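Local atomic coordinates of pectate lyase (Paenibacillus sp. 0602, PDB entry 5GT5), a protein that cleaves polygalacturonate and pectins of varied methylation internally by an eliminative mechanism, probably with the help of calcium. Residues W136-D139 / D145-K148; F132-E137 / N201-R206; R206-M211 / P219-L224; N78-L81 / L86-T89. The protein carries 1 engineered substitution. One frame throughout, in Å; residues are numbered along the deposited sequence.

Following the chain from its N terminus, contact 4 comes first and closes a short turn in which the loop after strand 74-76 folds back on helix 84-89. Contacts 1 and 2 both start from the stretch that leaves strand 131-133. Contact 1 closes a small loop with five residues between its segments, which lies within the much longer span that contact 2 bridges to the start of helix 203-212. Contact 3 follows, packing the same helix against helix 219-225. The pieces interlock: E137 OE2 accepts from L81 N, joining contacts 1 and 2 to contact 4, while W138 N meets Q207 OE1 and W138 packs on M211, so a beta-helix loop is tied to the external helices.

Contact 1: residues W136-D139 / D145-K148; sequences WEWD and DYDK
The side chains of D139 and Y146 are swung together by their first torsions: CG of D139 stands anti to its own nitrogen (chi1 173°), whereas CG of Y146 lies beside the nitrogen, anti to the carbonyl carbon (chi1 -69°). Both belong to the long loop between strands 131-133 and 154-157 of the parallel beta-helix found in polysaccharide lyase family 1, and Y146 lies close to D174, a probable calcium ligand. CB of D139 sits over one face of the tyrosine ring, 3.5 Å from its centroid, a CH-pi contact. Beyond it the carboxylate turns back on the backbone, where OD2 accepts from Y146 N at 2.8 Å, the donor standing above the carboxylate plane. T142 OG1 also bonds OD2, so a short acidic side chain suits this place: one oxygen gathers two donors and pins the turn. At the ring edge, E137 O lies in the ring plane, 3.2 Å from CE1 of Y146; this carbonyl is buried and has no hydrogen-bond partner. D139 N makes a weak bond of 3.5 Å to Y146 OH. W136 lies beside the tyrosine with its plane tilted by 30°, but its five-membered ring is slid so far aside, centroids 5.5 Å from the Y146 ring, that the two hardly overlap. With an alanine at Y146, the D139 methylene would probably lose the face it rests on, and D139 N and the bridging water would lose the hydroxyl they share. The last link is that water, held weakly by both side chains, 3.1 Å from NE1 of W136 and 3.3 Å from OH of Y146.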
# COMPACT_ATOMS: atom_id res chain seq x y z
N TRP A 136 8.77 -19.57 -23.98
CA TRP A 136 10.21 -19.57 -24.26
C TRP A 136 10.44 -19.94 -25.72
O TRP A 136 9.70 -20.77 -26.26
CB TRP A 136 10.96 -20.56 -23.35
CG TRP A 136 12.45 -20.70 -23.68
CD1 TRP A 136 13.49 -19.96 -23.15
CD2 TRP A 136 13.04 -21.61 -24.62
NE1 TRP A 136 14.69 -20.38 -23.70
CE2 TRP A 136 14.44 -21.38 -24.61
CE3 TRP A 136 12.51 -22.60 -25.47
CZ2 TRP A 136 15.31 -22.11 -25.42
CZ3 TRP A 136 13.37 -23.33 -26.27
CH2 TRP A 136 14.75 -23.07 -26.25
N GLU A 137 11.45 -19.35 -26.34
CA GLU A 137 11.97 -19.81 -27.63
C GLU A 137 13.46 -19.55 -27.65
O GLU A 137 13.97 -18.81 -26.84
CB GLU A 137 11.26 -19.15 -28.82
CG GLU A 137 11.59 -17.66 -28.97
CD GLU A 137 11.03 -17.09 -30.26
OE1 GLU A 137 10.21 -17.78 -30.93
OE2 GLU A 137 11.40 -15.94 -30.59
N TRP A 138 14.15 -20.23 -28.56
CA TRP A 138 15.59 -20.10 -28.75
C TRP A 138 15.96 -18.69 -29.23
O TRP A 138 15.26 -18.09 -30.05
CB TRP A 138 15.99 -21.18 -29.76
CG TRP A 138 17.43 -21.16 -30.22
CD1 TRP A 138 17.93 -20.55 -31.33
CD2 TRP A 138 18.55 -21.83 -29.59
NE1 TRP A 138 19.29 -20.79 -31.44
CE2 TRP A 138 19.69 -21.57 -30.38
CE3 TRP A 138 18.68 -22.62 -28.45
CZ2 TRP A 138 20.96 -22.06 -30.06
CZ3 TRP A 138 19.96 -23.14 -28.12
CH2 TRP A 138 21.08 -22.84 -28.93
N ASP A 139 17.07 -18.19 -28.73
CA ASP A 139 17.52 -16.85 -29.12
C ASP A 139 18.67 -16.85 -30.13
O ASP A 139 19.84 -17.03 -29.75
CB ASP A 139 17.97 -16.08 -27.88
CG ASP A 139 18.58 -14.77 -28.23
OD1 ASP A 139 18.22 -14.17 -29.28
OD2 ASP A 139 19.48 -14.32 -27.46
N ASP A 145 21.93 -14.04 -25.45
CA ASP A 145 21.66 -13.08 -24.37
C ASP A 145 20.18 -12.96 -23.96
O ASP A 145 19.91 -12.45 -22.89
CB ASP A 145 22.15 -11.69 -24.75
CG ASP A 145 23.65 -11.60 -24.80
OD1 ASP A 145 24.31 -12.53 -24.29
OD2 ASP A 145 24.13 -10.61 -25.37
N TYR A 146 19.25 -13.44 -24.79
CA TYR A 146 17.81 -13.31 -24.50
C TYR A 146 17.44 -11.87 -24.20
O TYR A 146 16.82 -11.60 -23.18
CB TYR A 146 17.37 -14.28 -23.38
CG TYR A 146 17.44 -15.69 -23.92
CD1 TYR A 146 16.37 -16.25 -24.60
CD2 TYR A 146 18.63 -16.43 -23.84
CE1 TYR A 146 16.44 -17.54 -25.16
CE2 TYR A 146 18.72 -17.72 -24.40
CZ TYR A 146 17.62 -18.26 -25.05
OH TYR A 146 17.71 -19.52 -25.61
N ASP A 147 17.83 -10.97 -25.10
CA ASP A 147 17.60 -9.54 -24.86
C ASP A 147 16.57 -8.91 -25.78
O ASP A 147 16.29 -7.72 -25.63
CB ASP A 147 18.95 -8.78 -24.94
CG ASP A 147 19.78 -8.87 -23.65
OD1 ASP A 147 19.19 -9.08 -22.55
OD2 ASP A 147 21.02 -8.71 -23.73
N LYS A 148 15.99 -9.67 -26.70
CA LYS A 148 15.06 -9.10 -27.67
C LYS A 148 13.59 -9.23 -27.28
O LYS A 148 12.88 -8.23 -27.16
CB LYS A 148 15.27 -9.68 -29.07
CG LYS A 148 14.46 -8.93 -30.12
CD LYS A 148 14.76 -9.42 -31.51
CE LYS A 148 14.07 -8.53 -32.53
NZ LYS A 148 14.65 -7.15 -32.49
O HOH W 1 17.54 -21.16 -22.72

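Contact 2: residues F132-E137 / N201-R206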
# COMPACT_ATOMS: atom_id res chain seq x y z
N PHE A 132 1.90 -21.68 -15.70
CA PHE A 132 2.31 -20.80 -16.77
C PHE A 132 3.32 -21.54 -17.64
O PHE A 132 4.31 -22.09 -17.14
CB PHE A 132 2.94 -19.54 -16.17
CG PHE A 132 1.98 -18.74 -15.35
CD1 PHE A 132 1.75 -19.05 -14.02
CD2 PHE A 132 1.31 -17.68 -15.92
CE1 PHE A 132 0.80 -18.29 -13.27
CE2 PHE A 132 0.42 -16.91 -15.20
CZ PHE A 132 0.14 -17.22 -13.88
N ASP A 133 3.05 -21.58 -18.95
CA ASP A 133 3.86 -22.41 -19.84
C ASP A 133 3.91 -21.85 -21.25
O ASP A 133 3.07 -21.00 -21.62
CB ASP A 133 3.33 -23.87 -19.87
CG ASP A 133 4.39 -24.89 -20.28
OD1 ASP A 133 5.56 -24.55 -20.50
OD2 ASP A 133 3.99 -26.08 -20.40
N GLU A 134 4.89 -22.33 -22.02
CA GLU A 134 5.03 -22.05 -23.45
C GLU A 134 5.20 -20.57 -23.76
O GLU A 134 4.43 -19.94 -24.49
CB GLU A 134 3.89 -22.72 -24.25
CG GLU A 134 3.86 -24.23 -24.01
CD GLU A 134 2.88 -25.01 -24.89
OE1 GLU A 134 2.24 -24.43 -25.80
OE2 GLU A 134 2.75 -26.22 -24.61
N LEU A 135 6.24 -20.02 -23.13
CA LEU A 135 6.63 -18.62 -23.30
C LEU A 135 8.15 -18.52 -23.43
O LEU A 135 8.75 -17.49 -23.07
CB LEU A 135 6.11 -17.75 -22.13
CG LEU A 135 6.06 -16.24 -22.41
CD1 LEU A 135 5.04 -15.89 -23.50
CD2 LEU A 135 5.72 -15.48 -21.16
N TRP A 136 8.77 -19.57 -23.98
CA TRP A 136 10.21 -19.57 -24.26
C TRP A 136 10.44 -19.94 -25.72
O TRP A 136 9.70 -20.77 -26.26
CB TRP A 136 10.96 -20.56 -23.35
CG TRP A 136 12.45 -20.70 -23.68
CD1 TRP A 136 13.49 -19.96 -23.15
CD2 TRP A 136 13.04 -21.61 -24.62
NE1 TRP A 136 14.69 -20.38 -23.70
CE2 TRP A 136 14.44 -21.38 -24.61
CE3 TRP A 136 12.51 -22.60 -25.47
CZ2 TRP A 136 15.31 -22.11 -25.42
CZ3 TRP A 136 13.37 -23.33 -26.27
CH2 TRP A 136 14.75 -23.07 -26.25
N GLU A 137 11.45 -19.35 -26.34
CA GLU A 137 11.97 -19.81 -27.63
C GLU A 137 13.46 -19.55 -27.65
O GLU A 137 13.97 -18.81 -26.84
CB GLU A 137 11.26 -19.15 -28.82
CG GLU A 137 11.59 -17.66 -28.97
CD GLU A 137 11.03 -17.09 -30.26
OE1 GLU A 137 10.21 -17.78 -30.93
OE2 GLU A 137 11.40 -15.94 -30.59
N ASN A 201 9.16 -35.16 -26.59
CA ASN A 201 8.27 -34.11 -27.11
C ASN A 201 8.21 -32.90 -26.20
O ASN A 201 7.24 -32.13 -26.22
CB ASN A 201 6.84 -34.60 -27.37
CG ASN A 201 6.13 -33.75 -28.41
OD1 ASN A 201 6.73 -33.30 -29.41
ND2 ASN A 201 4.82 -33.53 -28.19
N SER A 202 9.26 -32.68 -25.41
CA SER A 202 9.25 -31.49 -24.57
C SER A 202 9.27 -30.21 -25.39
O SER A 202 9.64 -30.19 -26.58
CB SER A 202 10.43 -31.50 -23.58
OG SER A 202 11.64 -31.12 -24.24
N TRP A 203 8.90 -29.12 -24.74
CA TRP A 203 8.88 -27.83 -25.41
C TRP A 203 10.22 -27.43 -26.01
O TRP A 203 10.31 -26.93 -27.15
CB TRP A 203 8.42 -26.76 -24.41
CG TRP A 203 8.20 -25.39 -25.01
CD1 TRP A 203 8.98 -24.28 -24.83
CD2 TRP A 203 7.12 -24.99 -25.87
NE1 TRP A 203 8.45 -23.22 -25.53
CE2 TRP A 203 7.33 -23.63 -26.20
CE3 TRP A 203 6.03 -25.67 -26.44
CZ2 TRP A 203 6.46 -22.91 -27.02
CZ3 TRP A 203 5.17 -24.96 -27.26
CH2 TRP A 203 5.38 -23.59 -27.55
N VAL A 204 11.28 -27.65 -25.23
CA VAL A 204 12.62 -27.38 -25.71
C VAL A 204 13.03 -28.35 -26.83
O VAL A 204 13.62 -27.94 -27.82
CB VAL A 204 13.64 -27.40 -24.56
CG1 VAL A 204 15.07 -27.35 -25.12
CG2 VAL A 204 13.40 -26.22 -23.64
N THR A 205 12.67 -29.62 -26.70
CA THR A 205 13.02 -30.58 -27.76
C THR A 205 12.34 -30.23 -29.09
O THR A 205 12.96 -30.32 -30.15
CB THR A 205 12.65 -31.98 -27.32
OG1 THR A 205 13.43 -32.32 -26.17
CG2 THR A 205 12.92 -33.01 -28.46
N ARG A 206 11.07 -29.80 -29.02
CA ARG A 206 10.40 -29.35 -30.23
C ARG A 206 11.10 -28.17 -30.88
O ARG A 206 11.26 -28.12 -32.09
CB ARG A 206 8.94 -29.01 -29.97
CG ARG A 206 8.05 -30.24 -30.01
CD ARG A 206 6.62 -29.92 -29.57
NE ARG A 206 6.53 -30.04 -28.13
CZ ARG A 206 5.53 -29.57 -27.40
NH1 ARG A 206 4.51 -28.94 -27.98
NH2 ARG A 206 5.56 -29.72 -26.07
O HOH W 2 4.56 -27.96 -23.93
O HOH W 3 2.24 -27.94 -26.71
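The indole of W203 carries E134 on one face and the carbonyl of W136 at its edge, where the start of helix 203-212 packs against the turn leaving strand 131-133 of the parallel beta-helix. CG of E134 lies over the six-membered ring, 3.6 Å from its centroid, and the carboxylate beyond is nearly parallel to the indole, the planes 14° apart. OE1 is held by H114 NE2. On the edge, W203 NE1 donates to W136 O at 2.8 Å; tryptophan suits the place because it offers both a broad surface and an N-H. W136 in turn receives CG2 of V204 over its six-membered ring, 4.3 Å from the centroid. The guanidinium of R206 is sandwiched, with W203 CE3 over one face and N201 ND2 over the other, while its NE donates to N201 O at 2.9 Å. S202, the N-cap, accepts from T205 N through OG and so fixes the first turn. E134 and R206 have opposite charges but meet through solvent: one water lies 2.6 Å from E134 OE2 and 2.9 Å from R206 NH2, and a second joins the same OE2 to NH1.

Contact 3: residues R206-M211 / P219-L224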
# COMPACT_ATOMS: atom_id res chain seq x y z
N ARG A 206 11.07 -29.80 -29.02
CA ARG A 206 10.40 -29.35 -30.23
C ARG A 206 11.10 -28.17 -30.88
O ARG A 206 11.26 -28.12 -32.09
CB ARG A 206 8.94 -29.01 -29.97
CG ARG A 206 8.05 -30.24 -30.01
CD ARG A 206 6.62 -29.92 -29.57
NE ARG A 206 6.53 -30.04 -28.13
CZ ARG A 206 5.53 -29.57 -27.40
NH1 ARG A 206 4.51 -28.94 -27.98
NH2 ARG A 206 5.56 -29.72 -26.07
N GLN A 207 11.59 -27.23 -30.07
CA GLN A 207 12.35 -26.13 -30.64
C GLN A 207 13.64 -26.63 -31.31
O GLN A 207 13.99 -26.20 -32.42
CB GLN A 207 12.70 -25.13 -29.52
CG GLN A 207 13.71 -24.02 -29.90
CD GLN A 207 13.08 -23.03 -30.84
OE1 GLN A 207 12.58 -21.99 -30.40
NE2 GLN A 207 13.07 -23.34 -32.14
N ILE A 208 14.38 -27.49 -30.62
CA ILE A 208 15.65 -27.95 -31.17
C ILE A 208 15.44 -28.81 -32.43
O ILE A 208 16.18 -28.67 -33.41
CB ILE A 208 16.51 -28.67 -30.11
CG1 ILE A 208 17.41 -27.67 -29.37
CG2 ILE A 208 17.50 -29.62 -30.77
CD1 ILE A 208 16.68 -26.59 -28.60
N ASN A 209 14.40 -29.65 -32.43
CA ASN A 209 14.14 -30.48 -33.62
C ASN A 209 13.91 -29.65 -34.87
O ASN A 209 14.40 -29.99 -35.97
CB ASN A 209 12.94 -31.40 -33.38
CG ASN A 209 13.26 -32.57 -32.51
OD1 ASN A 209 14.43 -32.86 -32.21
ND2 ASN A 209 12.21 -33.26 -32.06
N GLU A 210 13.19 -28.54 -34.73
CA GLU A 210 12.95 -27.65 -35.86
C GLU A 210 14.28 -27.15 -36.43
O GLU A 210 14.48 -27.13 -37.66
CB GLU A 210 12.04 -26.48 -35.44
CG GLU A 210 11.73 -25.44 -36.53
CD GLU A 210 10.87 -25.99 -37.66
OE1 GLU A 210 10.02 -26.89 -37.40
OE2 GLU A 210 11.04 -25.52 -38.81
N MET A 211 15.20 -26.76 -35.55
CA MET A 211 16.46 -26.21 -36.02
C MET A 211 17.36 -27.28 -36.59
O MET A 211 18.09 -27.02 -37.55
CB MET A 211 17.15 -25.45 -34.88
CG MET A 211 16.28 -24.27 -34.40
SD MET A 211 17.13 -23.18 -33.26
CE MET A 211 17.35 -24.26 -31.86
N PRO A 219 22.00 -19.60 -37.33
CA PRO A 219 23.48 -19.57 -37.31
C PRO A 219 24.13 -19.96 -35.98
O PRO A 219 25.15 -20.68 -36.00
CB PRO A 219 23.81 -18.13 -37.67
CG PRO A 219 22.57 -17.58 -38.33
CD PRO A 219 21.40 -18.35 -37.81
N MET A 220 23.58 -19.52 -34.85
CA MET A 220 24.16 -19.92 -33.57
C MET A 220 24.02 -21.42 -33.33
O MET A 220 24.99 -22.07 -32.97
CB MET A 220 23.50 -19.14 -32.43
CG MET A 220 24.06 -19.53 -31.08
SD MET A 220 23.23 -18.51 -29.86
CE MET A 220 23.75 -19.31 -28.38
N TYR A 221 22.81 -21.93 -33.49
CA TYR A 221 22.58 -23.36 -33.35
C TYR A 221 23.51 -24.15 -34.27
O TYR A 221 24.18 -25.13 -33.85
CB TYR A 221 21.11 -23.69 -33.63
CG TYR A 221 20.83 -25.17 -33.47
CD1 TYR A 221 20.66 -25.73 -32.22
CD2 TYR A 221 20.79 -26.01 -34.59
CE1 TYR A 221 20.45 -27.09 -32.05
CE2 TYR A 221 20.56 -27.37 -34.44
CZ TYR A 221 20.37 -27.90 -33.17
OH TYR A 221 20.18 -29.25 -33.00
N ASN A 222 23.59 -23.70 -35.52
CA ASN A 222 24.47 -24.35 -36.50
C ASN A 222 25.93 -24.36 -36.05
O ASN A 222 26.61 -25.38 -36.09
CB ASN A 222 24.30 -23.67 -37.87
CG ASN A 222 24.95 -24.44 -39.00
OD1 ASN A 222 24.81 -25.66 -39.13
ND2 ASN A 222 25.70 -23.72 -39.83
N TYR A 223 26.40 -23.23 -35.53
CA TYR A 223 27.75 -23.15 -35.03
C TYR A 223 27.99 -24.11 -33.86
O TYR A 223 29.01 -24.79 -33.79
CB TYR A 223 28.05 -21.71 -34.61
CG TYR A 223 29.45 -21.53 -34.11
CD1 TYR A 223 30.53 -21.57 -34.98
CD2 TYR A 223 29.71 -21.36 -32.75
CE1 TYR A 223 31.82 -21.40 -34.51
CE2 TYR A 223 31.00 -21.20 -32.26
CZ TYR A 223 32.05 -21.25 -33.14
OH TYR A 223 33.34 -21.10 -32.65
N LEU A 224 27.06 -24.14 -32.91
CA LEU A 224 27.18 -25.03 -31.77
C LEU A 224 27.27 -26.50 -32.17
O LEU A 224 27.99 -27.28 -31.55
CB LEU A 224 26.02 -24.83 -30.80
CG LEU A 224 25.91 -23.44 -30.19
CD1 LEU A 224 24.57 -23.37 -29.43
CD2 LEU A 224 27.12 -23.18 -29.26
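Two helices packed on the outside of the beta-helix, 203-212 and 219-225, meet here through one aromatic side chain, with a Met-aromatic contact between M211 and Y221. Y221 reaches across because its CG stands anti to the backbone nitrogen (chi1 -179°), which sends the ring out from helix 219-225 toward its neighbour. CB of M211 lies over one face of the ring, 4.0 Å from the centroid. The thioether then curls round, bent at its last torsion (chi3 -66°), and sets CE 3.6 Å from CD1 of Y221; the sulfur SD approaches the ring obliquely, 4.8 Å from its centroid. A methionine is well suited to this task, since its flexible, polarisable chain can follow the ring. I208 crosses the tyrosine side chain at about a right angle, and its CG2 touches Y221 OH at 3.5 Å and CE1 at 4.1 Å. This hydroxyl is hydrogen-bonded to E212 OE1, so a second tie to helix 203-212 adds a polar end to an otherwise apolar contact. A leucine in place of Y221 would probably leave E212 OE1 without its mate and open a gap beside I208 and M211. K233 and I236 of helix 233-241 also touch the tyrosine, while W138 packs against M211 and M220. At the start of helix 219-225, the carboxylate of E140 accepts from M220 N and Y221 N. Such packing, one large aromatic set against residues i and i+3 of the neighbouring helix, joins the two external helices on the flank of the lyase beta-helix.

Contact 4: residues N78-L81 / L86-T89; sequences NDAL and LKQT
The methyl of A80 presses against the first part of L86, its CB 3.6 Å from L86 CB and equally close to L86 O, with the amide K87 N at 3.8 Å. Alanine fits because its single side-chain carbon comes up against the helix main chain. L86 sends its branch inward, CG anti to the carbonyl carbon (chi1 -60°), and the leucine packs on W151, H114 and W203, so it faces the protein while A80 covers its base. K87 instead runs along the outside. Its CG passes 3.9 Å from A80 O, and a bend in the chain (chi3 77°) carries the amine back beside the loop. There NZ binds a water at 2.7 Å which itself donates to L81 O at 3.3 Å, so lysine and carbonyl are joined through solvent. E137 OE2, which accepts from L81 N, holds the same loop. Apolar contact thus lies toward the inside and charge toward solvent, in the helical connection that leads from strand 74-76 through the short helix 84-89 to its antiparallel partner 92-97, on the flank of the parallel beta-helix.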
# COMPACT_ATOMS: atom_id res chain seq x y z
N ASN A 78 6.14 -8.81 -28.56
CA ASN A 78 7.16 -8.97 -29.56
C ASN A 78 7.06 -10.34 -30.21
O ASN A 78 6.77 -11.35 -29.55
CB ASN A 78 8.54 -8.78 -28.92
CG ASN A 78 8.73 -7.38 -28.39
OD1 ASN A 78 8.46 -6.41 -29.11
ND2 ASN A 78 9.21 -7.25 -27.16
N ASP A 79 7.30 -10.36 -31.52
CA ASP A 79 7.07 -11.54 -32.34
C ASP A 79 7.91 -12.73 -31.94
O ASP A 79 9.07 -12.58 -31.57
CB ASP A 79 7.41 -11.21 -33.79
CG ASP A 79 6.37 -10.35 -34.47
OD1 ASP A 79 5.26 -10.18 -33.91
OD2 ASP A 79 6.67 -9.84 -35.57
N ALA A 80 7.31 -13.91 -32.04
CA ALA A 80 8.08 -15.14 -31.98
C ALA A 80 8.91 -15.21 -33.26
O ALA A 80 8.38 -15.03 -34.37
CB ALA A 80 7.15 -16.34 -31.84
N LEU A 81 10.20 -15.45 -33.09
CA LEU A 81 11.15 -15.53 -34.21
C LEU A 81 11.61 -16.94 -34.52
O LEU A 81 12.13 -17.17 -35.62
CB LEU A 81 12.39 -14.69 -33.90
CG LEU A 81 12.09 -13.26 -33.47
CD1 LEU A 81 13.34 -12.48 -33.03
CD2 LEU A 81 11.35 -12.54 -34.60
N LEU A 86 5.06 -21.16 -31.50
CA LEU A 86 4.78 -19.76 -31.21
C LEU A 86 4.69 -18.92 -32.48
O LEU A 86 3.99 -17.91 -32.50
CB LEU A 86 5.80 -19.20 -30.21
CG LEU A 86 5.85 -19.91 -28.86
CD1 LEU A 86 6.86 -19.20 -27.96
CD2 LEU A 86 4.48 -19.86 -28.21
N LYS A 87 5.40 -19.32 -33.53
CA LYS A 87 5.28 -18.62 -34.81
C LYS A 87 3.85 -18.70 -35.35
O LYS A 87 3.39 -17.77 -36.03
CB LYS A 87 6.29 -19.14 -35.83
CG LYS A 87 7.68 -18.68 -35.50
CD LYS A 87 8.80 -19.31 -36.34
CE LYS A 87 8.85 -18.69 -37.72
NZ LYS A 87 10.06 -19.13 -38.49
N GLN A 88 3.16 -19.80 -35.05
CA GLN A 88 1.75 -19.97 -35.41
C GLN A 88 0.82 -19.27 -34.43
O GLN A 88 -0.07 -18.54 -34.85
CB GLN A 88 1.40 -21.44 -35.49
CG GLN A 88 2.17 -22.21 -36.56
CD GLN A 88 1.89 -23.70 -36.49
OE1 GLN A 88 0.73 -24.13 -36.51
NE2 GLN A 88 2.95 -24.51 -36.38
N THR A 89 1.01 -19.52 -33.14
CA THR A 89 0.06 -19.01 -32.15
C THR A 89 0.18 -17.52 -31.88
O THR A 89 -0.81 -16.89 -31.46
CB THR A 89 0.20 -19.72 -30.81
OG1 THR A 89 1.51 -19.45 -30.27
CG2 THR A 89 0.02 -21.19 -30.96
O HOH W 4 12.71 -19.37 -38.00